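Probable dehydrogenase (Bordetella bronchiseptica, PDB 3MOI) is a putative oxidoreductase of the GFO/IDH/MocA family that probably uses a nicotinamide adenine dinucleotide (NAD or NADP) cofactor bound by its Rossmann-fold domain. Local coordinates at residues His80-Gln83 and Ala84-Gly88; Glu103-Arg106 and Met107-Ala110. All blocks are in the same frame, centred on the assembly; numbering follows the deposited sequence.

Contact 1 of 2, residues His80-Gln83 and Ala84-Gly88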
loop_
_atom_site.group_PDB
_atom_site.type_symbol
_atom_site.label_atom_id
_atom_site.label_comp_id
_atom_site.label_asym_id
_atom_site.label_seq_id
_atom_site.Cartn_x
_atom_site.Cartn_y
_atom_site.Cartn_z
ATOM N N HIS A 80 -3.012 11.667 35.846
ATOM C CA HIS A 80 -3.833 10.523 36.252
ATOM C C HIS A 80 -2.917 9.302 36.471
ATOM O O HIS A 80 -3.054 8.556 37.424
ATOM C CB HIS A 80 -4.959 10.232 35.227
ATOM C CG HIS A 80 -6.187 11.084 35.369
ATOM N ND1 HIS A 80 -7.173 11.132 34.392
ATOM C CD2 HIS A 80 -6.615 11.886 36.380
ATOM C CE1 HIS A 80 -8.149 11.932 34.799
ATOM N NE2 HIS A 80 -7.836 12.405 36.001
ATOM N N VAL A 81 -1.911 9.159 35.625
ATOM C CA VAL A 81 -0.995 8.043 35.750
ATOM C C VAL A 81 -0.097 8.181 36.963
ATOM O O VAL A 81 0.116 7.208 37.719
ATOM C CB VAL A 81 -0.206 7.851 34.455
ATOM C CG1 VAL A 81 1.125 7.160 34.730
ATOM C CG2 VAL A 81 -1.096 7.078 33.425
ATOM N N VAL A 82 0.437 9.369 37.186
ATOM C CA VAL A 82 1.202 9.584 38.393
ATOM C C VAL A 82 0.376 9.342 39.628
ATOM O O VAL A 82 0.807 8.724 40.583
ATOM C CB VAL A 82 1.764 10.994 38.420
ATOM C CG1 VAL A 82 2.354 11.314 39.807
ATOM C CG2 VAL A 82 2.789 11.111 37.251
ATOM N N GLN A 83 -0.836 9.819 39.626
ATOM C CA GLN A 83 -1.637 9.674 40.810
ATOM C C GLN A 83 -1.911 8.196 41.098
ATOM O O GLN A 83 -1.764 7.750 42.248
ATOM C CB GLN A 83 -2.968 10.386 40.656
ATOM C CG GLN A 83 -2.987 11.814 40.981
ATOM C CD GLN A 83 -4.326 12.390 40.616
ATOM O OE1 GLN A 83 -5.246 12.346 41.399
ATOM N NE2 GLN A 83 -4.457 12.872 39.413
ATOM N N ALA A 84 -2.306 7.430 40.085
ATOM C CA ALA A 84 -2.581 6.007 40.335
ATOM C C ALA A 84 -1.328 5.282 40.804
ATOM O O ALA A 84 -1.387 4.487 41.734
ATOM C CB ALA A 84 -3.145 5.332 39.119
ATOM N N SER A 85 -0.194 5.587 40.174
ATOM C CA SER A 85 1.065 4.951 40.550
ATOM C C SER A 85 1.402 5.177 41.983
ATOM O O SER A 85 1.933 4.275 42.628
ATOM C CB SER A 85 2.222 5.555 39.794
ATOM O OG SER A 85 2.118 5.275 38.451
ATOM N N GLU A 86 1.149 6.402 42.460
ATOM C CA GLU A 86 1.492 6.769 43.841
ATOM C C GLU A 86 0.602 5.997 44.843
ATOM O O GLU A 86 1.033 5.772 45.949
ATOM C CB GLU A 86 1.542 8.316 44.060
ATOM C CG GLU A 86 2.676 8.893 43.169
ATOM C CD GLU A 86 3.058 10.381 43.352
ATOM O OE1 GLU A 86 2.215 11.221 43.841
ATOM O OE2 GLU A 86 4.229 10.671 42.921
ATOM N N GLN A 87 -0.567 5.522 44.404
ATOM C CA GLN A 87 -1.343 4.613 45.221
ATOM C C GLN A 87 -0.989 3.118 45.092
ATOM O O GLN A 87 -1.644 2.302 45.739
ATOM C CB GLN A 87 -2.824 4.786 44.968
ATOM C CG GLN A 87 -3.382 6.139 45.331
ATOM C CD GLN A 87 -3.152 6.499 46.816
ATOM O OE1 GLN A 87 -3.561 5.745 47.737
ATOM N NE2 GLN A 87 -2.518 7.646 47.048
ATOM N N GLY A 88 0.021 2.753 44.301
ATOM C CA GLY A 88 0.287 1.310 44.005
ATOM C C GLY A 88 -0.818 0.579 43.193
ATOM O O GLY A 88 -1.090 -0.619 43.412
#

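Contact 2 of 2, residues Glu103-Arg106 and Met107-Ala110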
loop_
_atom_site.group_PDB
_atom_site.type_symbol
_atom_site.label_atom_id
_atom_site.label_comp_id
_atom_site.label_asym_id
_atom_site.label_seq_id
_atom_site.Cartn_x
_atom_site.Cartn_y
_atom_site.Cartn_z
ATOM N N GLU A 103 6.289 14.727 29.651
ATOM C CA GLU A 103 5.221 13.995 30.311
ATOM C C GLU A 103 5.511 12.488 30.305
ATOM O O GLU A 103 5.486 11.794 31.355
ATOM C CB GLU A 103 3.852 14.285 29.698
ATOM C CG GLU A 103 3.340 15.686 30.089
ATOM C CD GLU A 103 1.837 15.968 29.795
ATOM O OE1 GLU A 103 1.074 15.054 29.455
ATOM O OE2 GLU A 103 1.407 17.156 29.931
ATOM N N ALA A 104 5.785 11.982 29.123
ATOM C CA ALA A 104 6.051 10.570 29.004
ATOM C C ALA A 104 7.175 10.157 29.966
ATOM O O ALA A 104 7.125 9.110 30.513
ATOM C CB ALA A 104 6.374 10.239 27.644
ATOM N N ASP A 105 8.149 11.013 30.209
ATOM C CA ASP A 105 9.213 10.675 31.140
ATOM C C ASP A 105 8.684 10.696 32.533
ATOM O O ASP A 105 9.046 9.845 33.299
ATOM C CB ASP A 105 10.438 11.616 31.038
ATOM C CG ASP A 105 11.269 11.352 29.775
ATOM O OD1 ASP A 105 11.066 10.269 29.111
ATOM O OD2 ASP A 105 12.123 12.205 29.440
ATOM N N ARG A 106 7.830 11.648 32.872
ATOM C CA ARG A 106 7.295 11.669 34.225
ATOM C C ARG A 106 6.468 10.437 34.507
ATOM O O ARG A 106 6.438 9.947 35.655
ATOM C CB ARG A 106 6.393 12.888 34.501
ATOM C CG ARG A 106 7.078 14.274 34.617
ATOM C CD ARG A 106 5.972 15.305 35.127
ATOM N NE ARG A 106 5.509 14.922 36.488
ATOM C CZ ARG A 106 4.299 15.145 37.015
ATOM N NH1 ARG A 106 3.294 15.716 36.327
ATOM N NH2 ARG A 106 4.085 14.755 38.260
ATOM N N MET A 107 5.811 9.938 33.477
ATOM C CA MET A 107 4.932 8.750 33.601
ATOM C C MET A 107 5.780 7.473 33.848
ATOM O O MET A 107 5.517 6.682 34.784
ATOM C CB MET A 107 4.010 8.638 32.370
ATOM C CG MET A 107 2.868 9.751 32.274
ATOM S SD MET A 107 1.985 9.900 30.711
ATOM C CE MET A 107 2.979 11.047 30.080
ATOM N N ILE A 108 6.852 7.340 33.077
ATOM C CA ILE A 108 7.763 6.219 33.186
ATOM C C ILE A 108 8.352 6.210 34.605
ATOM O O ILE A 108 8.326 5.197 35.298
ATOM C CB ILE A 108 8.842 6.307 32.061
ATOM C CG1 ILE A 108 8.168 5.998 30.687
ATOM C CG2 ILE A 108 10.046 5.385 32.304
ATOM C CD1 ILE A 108 8.979 6.426 29.440
ATOM N N GLU A 109 8.798 7.365 35.066
ATOM C CA GLU A 109 9.523 7.429 36.304
ATOM C C GLU A 109 8.592 7.074 37.469
ATOM O O GLU A 109 8.928 6.267 38.336
ATOM C CB GLU A 109 10.234 8.778 36.411
ATOM C CG GLU A 109 11.305 8.967 35.289
ATOM C CD GLU A 109 11.913 10.411 35.120
ATOM O OE1 GLU A 109 11.320 11.425 35.578
ATOM O OE2 GLU A 109 13.017 10.525 34.508
ATOM N N ALA A 110 7.369 7.563 37.396
ATOM C CA ALA A 110 6.377 7.251 38.425
ATOM C C ALA A 110 6.012 5.756 38.443
ATOM O O ALA A 110 5.959 5.126 39.503
ATOM C CB ALA A 110 5.124 8.100 38.229
#

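Contact 1 of 2, residues His80-Gln83 and Ala84-Gly88
V81 and S85 meet one turn apart on helix 77-86, the helix of a beta-alpha-beta crossover between strands 67-70 and 90-93 in the Rossmann-fold domain. Backbone hydrogen bonds of the i to i+4 kind carry the helix through this turn: A84 N donates to H80 O at 3.0 Å, S85 N to V81 O and E86 N to V82 O, while the bond from Q87 N to Q83 O is weak. Just beyond, G88 takes up a positive phi of 65° and ends the helix in a Schellman motif. A residue without CB adopts this conformation at little cost.

The polar side-chain contact belongs to S85. Its OG lies beside its own backbone N (chi1 -66°), which turns the hydroxyl back along the helix to donate to V81 O at 2.9 Å. A serine suits this buried place because the preceding turn satisfies its hydroxyl, and the small side chain fits against I91 of strand 90-93 and V111 of helix 101-114. A84, smaller still, packs on I91 and on M60 of helix 56-62. Q83 NE2, at the edge of the H80 ring and in its plane, bonds to E79 O, while H80 ND1 bonds to S72 OG; the two side chains also rest on L56.

Van der Waals contact joins V82 and E86, which lie side by side and point the same way. CG1 of V82, anti to its backbone N (chi1 170°), touches CD and OE2 of E86, both at 3.7 Å, and E86 CG passes 3.2 Å from V82 O. The extended chain of this exposed glutamate thus runs alongside V82, its carboxylate beside CG1. V81 O, for its part, is gripped twice, with S85 OG and S85 N approaching from opposite faces of its carbonyl plane.

Contact 2 of 2, residues Glu103-Arg106 and Met107-Ala110
M107 folds back over the preceding turn of helix 101-114 toward E103 and A104. Its CB lies 3.6 Å from E103 O, the same oxygen that accepts the 2.8 Å hydrogen bond of M107 N. CG sits beside the backbone N (chi1 -70°), which carries the chain along the earlier turn and brings CG to 3.4 Å from E103 O. SD passes more loosely, 4.0 Å from that oxygen. At the tip, CE turns in toward E103 and A104, but it is modelled too close to the backbone of E103, so its exact place is doubtful. A long, flexible, apolar chain suits this buried face, where M107 also meets T98.

The bonds I108 N to A104 O, E109 N to D105 O and A110 N to R106 O continue the helix. I108 lays CD1 3.4 Å from A104 O and packs on A362, R363 and K366 of helix 362-381. On the outer face, E109 CG comes to 3.1 Å from D105 O. D105 OD2 and E109 OE2 are 5.4 Å apart, and the salt bridge from D105 OD1 to K366 NZ may ease their mutual repulsion. With A104, M107, I108 and A110 buried, R106 and E109 exposed, and E103 and D105 partly so, this is an amphipathic crossover helix, linking strands 90-93 and 118-120 in a Rossmann-type beta-alpha-beta unit.

In the fold
Contacts 1 and 2 lie on successive crossover helices, 77-86 and 101-114, which share strand 90-93 between their beta-alpha-beta units; their centres are 11 Å apart. The helices touch directly. V82 CG2 meets A110 CB at 3.9 Å and R106 NH2 at 4.0 Å, while V81 CG1 reaches M107 CG at 4.0 Å and S85 CB lies 3.8 Å from A110 O. The small A110 lets V82 come close, while V81 packs on the methionine chain. Contact 1 is the one nearer the presumed cofactor site: H80 lies close to, without touching, a glycine-rich turn consistent with dinucleotide binding, whereas contact 2 leans on helix 362-381.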